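Local structure of putative dehydrogenase (Pseudomonas fluorescens, 6UUG) at residues F106-L111 and L254-M259; L261-G266 and R381-Q386. The protein acts as the methanesulfinate monooxygenase MsuC, the oxygenase of a two-component flavin-dependent system in bacterial sulfur assimilation. All coordinates share one frame; numbering follows the deposited sequence.

Interaction 1: residues F106-L111 and L254-M259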
loop_
_atom_site.group_PDB
_atom_site.type_symbol
_atom_site.label_atom_id
_atom_site.label_comp_id
_atom_site.label_asym_id
_atom_site.label_seq_id
_atom_site.Cartn_x
_atom_site.Cartn_y
_atom_site.Cartn_z
ATOM N N PHE A 106 28.184 18.055 3.949
ATOM C CA PHE A 106 28.058 19.064 5.006
ATOM C C PHE A 106 27.642 18.419 6.325
ATOM O O PHE A 106 28.256 18.664 7.375
ATOM C CB PHE A 106 27.057 20.144 4.582
ATOM C CG PHE A 106 26.845 21.218 5.615
ATOM C CD1 PHE A 106 27.764 22.247 5.757
ATOM C CD2 PHE A 106 25.731 21.200 6.441
ATOM C CE1 PHE A 106 27.579 23.242 6.700
ATOM C CE2 PHE A 106 25.539 22.198 7.398
ATOM C CZ PHE A 106 26.468 23.223 7.524
ATOM N N GLY A 107 26.601 17.584 6.289
ATOM C CA GLY A 107 26.177 16.892 7.495
ATOM C C GLY A 107 27.249 15.977 8.059
ATOM O O GLY A 107 27.450 15.922 9.278
ATOM N N PHE A 108 27.976 15.271 7.188
ATOM C CA PHE A 108 29.033 14.396 7.683
ATOM C C PHE A 108 30.203 15.188 8.261
ATOM O O PHE A 108 30.828 14.739 9.219
ATOM C CB PHE A 108 29.501 13.454 6.576
ATOM C CG PHE A 108 28.918 12.079 6.686
ATOM C CD1 PHE A 108 27.598 11.905 7.049
ATOM C CD2 PHE A 108 29.693 10.957 6.430
ATOM C CE1 PHE A 108 27.051 10.630 7.160
ATOM C CE2 PHE A 108 29.154 9.684 6.535
ATOM C CZ PHE A 108 27.831 9.524 6.898
ATOM N N HIS A 109 30.503 16.366 7.703
ATOM C CA HIS A 109 31.484 17.248 8.330
ATOM C C HIS A 109 31.131 17.502 9.799
ATOM O O HIS A 109 31.963 17.322 10.696
ATOM C CB HIS A 109 31.576 18.554 7.525
ATOM C CG HIS A 109 32.194 19.689 8.274
ATOM N ND1 HIS A 109 33.556 19.904 8.304
ATOM C CD2 HIS A 109 31.639 20.665 9.033
ATOM C CE1 HIS A 109 33.812 20.969 9.048
ATOM N NE2 HIS A 109 32.667 21.445 9.506
ATOM N N HIS A 110 29.878 17.872 10.080
ATOM C CA HIS A 110 29.547 18.156 11.479
ATOM C C HIS A 110 29.487 16.881 12.314
ATOM O O HIS A 110 29.734 16.920 13.529
ATOM C CB HIS A 110 28.244 18.960 11.553
ATOM C CG HIS A 110 28.399 20.354 11.023
ATOM N ND1 HIS A 110 29.099 21.323 11.707
ATOM C CD2 HIS A 110 28.016 20.920 9.853
ATOM C CE1 HIS A 110 29.117 22.436 10.998
ATOM N NE2 HIS A 110 28.472 22.218 9.864
ATOM N N LEU A 111 29.163 15.746 11.687
ATOM C CA LEU A 111 29.263 14.464 12.383
ATOM C C LEU A 111 30.707 14.144 12.769
ATOM O O LEU A 111 30.956 13.591 13.847
ATOM C CB LEU A 111 28.683 13.340 11.515
ATOM C CG LEU A 111 28.805 11.921 12.079
ATOM C CD1 LEU A 111 27.965 11.746 13.324
ATOM C CD2 LEU A 111 28.376 10.893 11.017
ATOM N N LEU A 254 20.132 10.595 12.508
ATOM C CA LEU A 254 19.256 11.749 12.334
ATOM C C LEU A 254 19.760 12.693 11.239
ATOM O O LEU A 254 18.955 13.416 10.638
ATOM C CB LEU A 254 19.088 12.481 13.685
ATOM C CG LEU A 254 17.982 13.543 13.747
ATOM C CD1 LEU A 254 16.658 12.973 13.294
ATOM C CD2 LEU A 254 17.843 14.109 15.169
ATOM N N THR A 255 21.063 12.684 10.943
ATOM C CA THR A 255 21.575 13.458 9.810
ATOM C C THR A 255 21.027 12.910 8.499
ATOM O O THR A 255 20.499 13.666 7.673
ATOM C CB THR A 255 23.109 13.446 9.816
ATOM O OG1 THR A 255 23.590 14.119 10.993
ATOM C CG2 THR A 255 23.674 14.140 8.574
ATOM N N PHE A 256 21.119 11.585 8.310
ATOM C CA PHE A 256 20.493 10.949 7.149
ATOM C C PHE A 256 19.009 11.258 7.096
ATOM O O PHE A 256 18.466 11.542 6.026
ATOM C CB PHE A 256 20.676 9.428 7.193
ATOM C CG PHE A 256 22.016 8.965 6.720
ATOM C CD1 PHE A 256 22.455 9.282 5.446
ATOM C CD2 PHE A 256 22.807 8.166 7.524
ATOM C CE1 PHE A 256 23.692 8.842 4.996
ATOM C CE2 PHE A 256 24.043 7.719 7.083
ATOM C CZ PHE A 256 24.485 8.062 5.814
ATOM N N THR A 257 18.337 11.193 8.252
ATOM C CA THR A 257 16.893 11.399 8.290
ATOM C C THR A 257 16.525 12.794 7.803
ATOM O O THR A 257 15.565 12.954 7.041
ATOM C CB THR A 257 16.352 11.164 9.705
ATOM O OG1 THR A 257 16.603 9.810 10.102
ATOM C CG2 THR A 257 14.839 11.398 9.748
ATOM N N HIS A 258 17.258 13.821 8.257
ATOM C CA HIS A 258 16.995 15.178 7.780
ATOM C C HIS A 258 17.253 15.298 6.284
ATOM O O HIS A 258 16.560 16.058 5.589
ATOM C CB HIS A 258 17.849 16.189 8.555
ATOM C CG HIS A 258 17.266 16.579 9.872
ATOM N ND1 HIS A 258 17.265 15.749 10.969
ATOM C CD2 HIS A 258 16.652 17.726 10.261
ATOM C CE1 HIS A 258 16.680 16.371 11.984
ATOM N NE2 HIS A 258 16.301 17.575 11.579
ATOM N N MET A 259 18.271 14.590 5.776
ATOM C CA MET A 259 18.517 14.542 4.333
ATOM C C MET A 259 17.316 13.969 3.594
ATOM O O MET A 259 16.897 14.497 2.551
ATOM C CB MET A 259 19.759 13.693 4.020
ATOM C CG MET A 259 21.098 14.289 4.401
ATOM S SD MET A 259 22.436 13.056 4.307
ATOM C CE MET A 259 22.193 12.394 2.663
HETATM O O HOH W 1 25.113 16.606 10.820
#

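Interaction 2: residues L261-G266 and R381-Q386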
loop_
_atom_site.group_PDB
_atom_site.type_symbol
_atom_site.label_atom_id
_atom_site.label_comp_id
_atom_site.label_asym_id
_atom_site.label_seq_id
_atom_site.Cartn_x
_atom_site.Cartn_y
_atom_site.Cartn_z
ATOM N N LEU A 261 14.141 13.814 4.466
ATOM C CA LEU A 261 13.031 14.758 4.447
ATOM C C LEU A 261 13.294 15.888 3.458
ATOM O O LEU A 261 12.419 16.234 2.655
ATOM C CB LEU A 261 12.777 15.313 5.853
ATOM C CG LEU A 261 11.818 16.504 5.957
ATOM C CD1 LEU A 261 10.438 16.182 5.420
ATOM C CD2 LEU A 261 11.722 16.896 7.445
ATOM N N GLY A 262 14.504 16.455 3.486
ATOM C CA GLY A 262 14.849 17.514 2.542
ATOM C C GLY A 262 14.691 17.093 1.088
ATOM O O GLY A 262 14.165 17.844 0.267
ATOM N N ILE A 263 15.131 15.882 0.755
ATOM C CA ILE A 263 14.990 15.400 -0.623
ATOM C C ILE A 263 13.516 15.348 -1.029
ATOM O O ILE A 263 13.128 15.831 -2.102
ATOM C CB ILE A 263 15.656 14.022 -0.778
ATOM C CG1 ILE A 263 17.180 14.121 -0.675
ATOM C CG2 ILE A 263 15.249 13.400 -2.107
ATOM C CD1 ILE A 263 17.849 12.755 -0.458
ATOM N N ALA A 264 12.672 14.756 -0.175
ATOM C CA ALA A 264 11.239 14.682 -0.458
ATOM C C ALA A 264 10.612 16.071 -0.582
ATOM O O ALA A 264 9.760 16.295 -1.452
ATOM C CB ALA A 264 10.539 13.860 0.628
ATOM N N GLU A 265 11.019 17.017 0.280
ATOM C CA GLU A 265 10.472 18.372 0.206
ATOM C C GLU A 265 10.906 19.071 -1.078
ATOM O O GLU A 265 10.119 19.797 -1.702
ATOM C CB GLU A 265 10.917 19.186 1.434
ATOM C CG GLU A 265 10.240 18.762 2.729
ATOM C CD GLU A 265 10.649 19.606 3.923
ATOM O OE1 GLU A 265 11.857 19.859 4.104
ATOM O OE2 GLU A 265 9.740 19.998 4.691
ATOM N N GLY A 266 12.147 18.852 -1.506
ATOM C CA GLY A 266 12.602 19.490 -2.732
ATOM C C GLY A 266 11.932 18.892 -3.953
ATOM O O GLY A 266 11.525 19.613 -4.874
ATOM N N ARG A 381 16.509 8.832 -7.258
ATOM C CA ARG A 381 17.771 8.081 -7.272
ATOM C C ARG A 381 18.598 8.345 -6.021
ATOM O O ARG A 381 19.223 7.427 -5.468
ATOM C CB ARG A 381 18.605 8.440 -8.502
ATOM C CG ARG A 381 18.102 7.834 -9.781
ATOM C CD ARG A 381 19.109 8.096 -10.894
ATOM N NE ARG A 381 18.987 9.438 -11.454
ATOM C CZ ARG A 381 19.829 10.448 -11.236
ATOM N NH1 ARG A 381 20.888 10.306 -10.441
ATOM N NH2 ARG A 381 19.611 11.615 -11.830
ATOM N N ASN A 382 18.658 9.605 -5.597
ATOM C CA ASN A 382 19.418 9.946 -4.398
ATOM C C ASN A 382 18.831 9.262 -3.172
ATOM O O ASN A 382 19.556 8.690 -2.350
ATOM C CB ASN A 382 19.424 11.468 -4.213
ATOM C CG ASN A 382 20.289 12.176 -5.240
ATOM O OD1 ASN A 382 21.172 11.567 -5.841
ATOM N ND2 ASN A 382 20.044 13.471 -5.436
ATOM N N LEU A 383 17.515 9.333 -3.019
ATOM C CA LEU A 383 16.897 8.731 -1.849
ATOM C C LEU A 383 16.942 7.212 -1.932
ATOM O O LEU A 383 17.160 6.540 -0.924
ATOM C CB LEU A 383 15.460 9.234 -1.707
ATOM C CG LEU A 383 14.721 8.936 -0.412
ATOM C CD1 LEU A 383 15.521 9.428 0.777
ATOM C CD2 LEU A 383 13.355 9.622 -0.465
ATOM N N ARG A 384 16.759 6.646 -3.128
ATOM C CA ARG A 384 16.853 5.192 -3.253
ATOM C C ARG A 384 18.215 4.682 -2.811
ATOM O O ARG A 384 18.309 3.628 -2.170
ATOM C CB ARG A 384 16.592 4.756 -4.706
ATOM C CG ARG A 384 16.784 3.246 -4.994
ATOM C CD ARG A 384 15.669 2.389 -4.395
ATOM N NE ARG A 384 15.799 2.294 -2.933
ATOM C CZ ARG A 384 14.968 1.648 -2.125
ATOM N NH1 ARG A 384 15.159 1.701 -0.795
ATOM N NH2 ARG A 384 13.939 0.964 -2.619
ATOM N N THR A 385 19.281 5.388 -3.192
ATOM C CA THR A 385 20.636 4.967 -2.847
ATOM C C THR A 385 20.866 5.052 -1.342
ATOM O O THR A 385 21.405 4.126 -0.720
ATOM C CB THR A 385 21.660 5.848 -3.583
ATOM O OG1 THR A 385 21.441 5.779 -4.998
ATOM C CG2 THR A 385 23.074 5.393 -3.275
ATOM N N GLN A 386 20.466 6.160 -0.740
ATOM C CA GLN A 386 20.846 6.403 0.650
ATOM C C GLN A 386 19.976 5.660 1.656
ATOM O O GLN A 386 20.374 5.534 2.820
ATOM C CB GLN A 386 20.802 7.895 0.950
ATOM C CG GLN A 386 22.061 8.631 0.533
ATOM C CD GLN A 386 23.353 7.932 1.005
ATOM O OE1 GLN A 386 24.296 7.751 0.230
ATOM N NE2 GLN A 386 23.387 7.534 2.271
#

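Interaction 1: residues F106-L111 and L254-M259
F108 turns one edge of its ring toward the face of F256, an offset edge-to-face pair. The two helices involved belong to an acyl-CoA dehydrogenase fold: helix 100-119 of the N-terminal domain packs here on helix 247-277 of the C-terminal domain. The ring centroids lie 5.6 Å apart and the planes are inclined at 64°. The rings touch through their far ends, F108 CZ to F256 CZ at 3.8 Å, with F108 CE1 also close to F256 CZ. F256 has CG anti to its carbonyl carbon (chi1 -80°), and its ring end comes nearer to the other helix than its first bond would suggest. H104 meets both rings edge-to-face and makes the pair part of a small aromatic cluster.

Beside the rings the backbones come close, with G107 CA 6.2 Å from T255 CA. The methyl CG2 of T255 rests on the bare backbone of G107, 3.9 Å from G107 CA. G107 has no side chain between the two backbones. T255 CG2 stands anti to its own backbone N, which sets OG1 beside that N, and OG1 is hydrogen-bonded to I251 O one turn earlier. No direct hydrogen bond joins the two segments. One water links them instead, donating to G107 O and to T255 OG1, at 2.9 Å from each of these two oxygens.

Interaction 2: residues L261-G266 and R381-Q386
I263 reaches from helix 247-277 toward helix 378-386 and meets two neighbouring residues there with separate branches. Its CG2 methyl lies 4.2 Å from L383 CB. Its CD1 methyl, at the end of the longer branch, comes to 4.3 Å from N382 CB. The first torsion parts the two branches (chi1 -69°), and the extended chi2 of 165° carries CD1 on to N382. This is the close part of the contact, and it is apolar and buried. The backbones approach most closely at this point, I263 CA to L383 CA 7.0 Å. Both helices belong to the C-terminal helical domain of the acyl-CoA dehydrogenase fold. A third helix, 333-360, helps fill the space around the pair: C358 touches both I263 and L383, and L355 also packs on L383.

Away from I263 the contact is looser. A264 CB stays 5.2 Å from L383 CD2. Q386 starts toward 261-266, with CB 5.9 Å from I263 CD1, but its end leads away. The amide of N382 turns to another part of the chain, its OD1 accepting from Q213 N. Beyond the contact, R381 forms salt bridges to D51 and D377 of its own chain. R381, R384 and T385 pack against the second subunit, another copy of the protein. T385 OG1 also donates to R381 O at 2.8 Å.

In the fold
Both interactions use helix 247-277, one after the other along its length, and their centres are about 13 Å apart. Interaction 1 lies about 3 Å from the centre of the chain and joins the N-terminal domain to the C-terminal one. Interaction 2 stays within the C-terminal domain, about 11 Å from that centre, and its far helix reaches the second subunit. Distance from the middle does not mean exposure: the touching residues of interaction 2 are all buried, whereas interaction 1 is partly buried. Interaction 1 combines aromatic rings, a glycine and a bridging water. Interaction 2 is aliphatic, with charged groups behind it. F256 and Q386 pack together where the two meet.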